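Sulfatase (Bacteroides fragilis CAG:558, PDB 6USS) hydrolyses sulfate esters as a calcium-dependent gut microbial sulfatase, probably acting on aryl sulfates. Local coordinates at the interface of chains A and B. Numbering follows the deposited sequence. Chains: chain A/B, Sulfatase.

The interface of chains A and B. Residues chain A 113, 172-174, 176; chain B 245, 248-249, 251.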
ATOM      1  N   LYS A 113      -1.748   9.309  20.067  1.00 17.13           N
ATOM      2  CA  LYS A 113      -3.119   8.872  19.813  1.00 17.13           C
ATOM      3  C   LYS A 113      -4.057   9.341  20.923  1.00 21.63           C
ATOM      4  O   LYS A 113      -3.805   9.107  22.112  1.00 18.31           O
ATOM      5  CB  LYS A 113      -3.185   7.359  19.677  1.00 16.62           C
ATOM      6  CG  LYS A 113      -4.599   6.811  19.465  1.00 20.31           C
ATOM      7  CD  LYS A 113      -4.555   5.292  19.133  1.00 19.70           C
ATOM      8  CE  LYS A 113      -5.936   4.740  18.847  1.00 16.18           C
ATOM      9  NZ  LYS A 113      -5.859   3.440  18.150  1.00 24.05           N
ATOM     10  N   ASN A 172      -0.573   4.865  15.675  1.00 16.62           N
ATOM     11  CA  ASN A 172      -1.571   3.812  15.939  1.00 19.56           C
ATOM     12  C   ASN A 172      -3.000   4.223  15.568  1.00 22.92           C
ATOM     13  O   ASN A 172      -3.963   3.780  16.207  1.00 19.11           O
ATOM     14  CB  ASN A 172      -1.546   3.344  17.396  1.00 16.76           C
ATOM     15  CG  ASN A 172      -0.241   2.693  17.762  1.00 19.33           C
ATOM     16  OD1 ASN A 172       0.298   1.894  16.994  1.00 21.79           O
ATOM     17  ND2 ASN A 172       0.281   3.026  18.938  1.00 17.48           N
ATOM     18  N   THR A 173      -3.155   5.066  14.541  1.00 18.93           N
ATOM     19  CA  THR A 173      -4.424   5.246  13.845  1.00 17.60           C
ATOM     20  C   THR A 173      -4.208   5.002  12.346  1.00 18.34           C
ATOM     21  O   THR A 173      -3.076   5.098  11.863  1.00 16.16           O
ATOM     22  CB  THR A 173      -5.024   6.644  14.097  1.00 17.47           C
ATOM     23  OG1 THR A 173      -4.206   7.665  13.499  1.00 16.22           O
ATOM     24  CG2 THR A 173      -5.149   6.898  15.599  1.00 14.49           C
ATOM     25  N   PRO A 174      -5.258   4.637  11.594  1.00 21.36           N
ATOM     26  CA  PRO A 174      -5.037   4.184  10.199  1.00 19.35           C
ATOM     27  C   PRO A 174      -4.228   5.139   9.332  1.00 19.89           C
ATOM     28  O   PRO A 174      -3.418   4.683   8.515  1.00 22.82           O
ATOM     29  CB  PRO A 174      -6.464   4.010   9.658  1.00 16.47           C
ATOM     30  CG  PRO A 174      -7.275   3.664  10.871  1.00 18.63           C
ATOM     31  CD  PRO A 174      -6.665   4.458  12.017  1.00 18.46           C
ATOM     32  N   GLU A 176      -1.684   6.910   9.938  1.00 18.69           N
ATOM     33  CA  GLU A 176      -0.238   6.945  10.111  1.00 22.79           C
ATOM     34  C   GLU A 176       0.490   6.327   8.917  1.00 25.03           C
ATOM     35  O   GLU A 176       1.682   6.588   8.732  1.00 20.89           O
ATOM     36  CB  GLU A 176       0.177   6.213  11.386  1.00 17.85           C
ATOM     37  CG  GLU A 176      -0.052   4.734  11.309  1.00 15.03           C
ATOM     38  CD  GLU A 176       0.256   4.029  12.595  1.00 22.26           C
ATOM     39  OE1 GLU A 176       1.194   4.466  13.287  1.00 26.45           O
ATOM     40  OE2 GLU A 176      -0.434   3.035  12.921  1.00 24.14           O
TER
ATOM     41  N   HIS B 245      -0.871  -4.884  15.766  1.00 18.20           N
ATOM     42  CA  HIS B 245      -1.050  -3.541  15.235  1.00 18.67           C
ATOM     43  C   HIS B 245      -2.477  -3.315  14.744  1.00 21.32           C
ATOM     44  O   HIS B 245      -3.037  -2.233  14.957  1.00 20.91           O
ATOM     45  CB  HIS B 245      -0.055  -3.261  14.117  1.00 11.05           C
ATOM     46  CG  HIS B 245       0.249  -1.813  13.968  1.00 16.57           C
ATOM     47  ND1 HIS B 245       1.514  -1.337  13.709  1.00 24.84           N
ATOM     48  CD2 HIS B 245      -0.547  -0.724  14.092  1.00 23.04           C
ATOM     49  CE1 HIS B 245       1.482  -0.015  13.659  1.00 28.05           C
ATOM     50  NE2 HIS B 245       0.241   0.381  13.883  1.00 26.31           N
ATOM     51  N   GLU B 248      -5.165  -1.838  17.067  1.00 22.97           N
ATOM     52  CA  GLU B 248      -5.200  -0.392  17.294  1.00 20.93           C
ATOM     53  C   GLU B 248      -6.185   0.340  16.384  1.00 26.03           C
ATOM     54  O   GLU B 248      -6.498   1.516  16.639  1.00 23.59           O
ATOM     55  CB  GLU B 248      -3.804   0.203  17.091  1.00 23.35           C
ATOM     56  CG  GLU B 248      -2.771  -0.250  18.119  1.00 27.65           C
ATOM     57  CD  GLU B 248      -3.012   0.362  19.493  1.00 34.68           C
ATOM     58  OE1 GLU B 248      -3.592   1.483  19.578  1.00 29.38           O
ATOM     59  OE2 GLU B 248      -2.631  -0.298  20.489  1.00 44.09           O
ATOM     60  N   TYR B 249      -6.685  -0.320  15.343  1.00 21.59           N
ATOM     61  CA  TYR B 249      -7.555   0.298  14.349  1.00 26.14           C
ATOM     62  C   TYR B 249      -8.978  -0.216  14.516  1.00 24.27           C
ATOM     63  O   TYR B 249      -9.191  -1.429  14.614  1.00 24.33           O
ATOM     64  CB  TYR B 249      -7.073  -0.008  12.927  1.00 23.19           C
ATOM     65  CG  TYR B 249      -5.658   0.422  12.612  1.00 20.18           C
ATOM     66  CD1 TYR B 249      -4.987   1.361  13.396  1.00 19.36           C
ATOM     67  CD2 TYR B 249      -5.010  -0.089  11.508  1.00 16.74           C
ATOM     68  CE1 TYR B 249      -3.694   1.752  13.081  1.00 22.63           C
ATOM     69  CE2 TYR B 249      -3.736   0.302  11.179  1.00 19.56           C
ATOM     70  CZ  TYR B 249      -3.074   1.214  11.960  1.00 22.73           C
ATOM     71  OH  TYR B 249      -1.785   1.572  11.605  1.00 23.49           O
ATOM     72  N   GLN B 251     -11.440  -1.143  12.763  1.00 22.65           N
ATOM     73  CA  GLN B 251     -11.887  -1.709  11.495  1.00 18.46           C
ATOM     74  C   GLN B 251     -11.552  -3.191  11.508  1.00 17.06           C
ATOM     75  O   GLN B 251     -10.580  -3.586  12.156  1.00 15.05           O
ATOM     76  CB  GLN B 251     -11.216  -1.015  10.295  1.00 21.89           C
ATOM     77  CG  GLN B 251      -9.719  -0.721  10.450  1.00 21.24           C
ATOM     78  CD  GLN B 251      -9.103  -0.082   9.195  1.00 28.80           C
ATOM     79  OE1 GLN B 251      -9.725  -0.033   8.128  1.00 29.40           O
ATOM     80  NE2 GLN B 251      -7.885   0.422   9.329  1.00 19.94           N
TER
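A:Asn172, whose backbone turns into the left-handed region, and the short 3-10 helix 174-176 of chain A meet the end of helix 231-246 of chain B and the segment after it, B:Glu248 to B:Gln251. A:Glu176 and B:His245 reach toward each other across the boundary, with carboxylate and imidazole planes 68° apart. B:His245 NE2 donates to A:Glu176 OE2 at 2.9 Å, the angle at hydrogen being 149°. The nitrogen lies on the syn side of that oxygen but 32° out of the carboxylate plane, so the bond is not ideally aligned. Within chain A, the other carboxylate oxygen, A:Glu176 OE1, accepts the backbone N of A:Asn172 at 3.0 Å from above the carboxylate plane, and this second bond would restrain rotation of the group. The hydroxyl of B:Tyr249 points at the same carboxylate, but it is modelled too close for its geometry to be trusted. One face of the B:Tyr249 ring is covered by A:Pro174, whose backbone N sits 3.5 Å above the plane, offset toward the rim. A:Pro174 CD packs 3.8 Å from B:Tyr249 CD1, and A:Pro174 CG reaches the side-chain amide of B:Gln251. At the other end, A:Lys113 extends fully, with CG anti to the backbone N, carrying its ammonium to the chain boundary. There A:Lys113 NZ donates to A:Asn172 O at 2.7 Å, meeting the carbonyl oxygen almost head-on. It also donates to the backbone O of B:Glu248 at 2.5 Å, a short hydrogen bond to read with caution at this resolution, and the ammonium thus bridges the two chains. A:Lys113 NZ further makes a salt bridge to B:Glu248 OE1 at 3.3 Å, whose hydrogen bond is weak. B:Glu248 CG packs 3.9 Å from A:Asn172 CB, and the bend at chi2 turns the carboxylate so that OE1 also lies against that CB, within range of the lysine. The patch hides 315 Å² and recurs with the chains exchanged, combining polar and apolar contacts in a two-fold interface that may support a dimer; the structure alone does not establish one in solution.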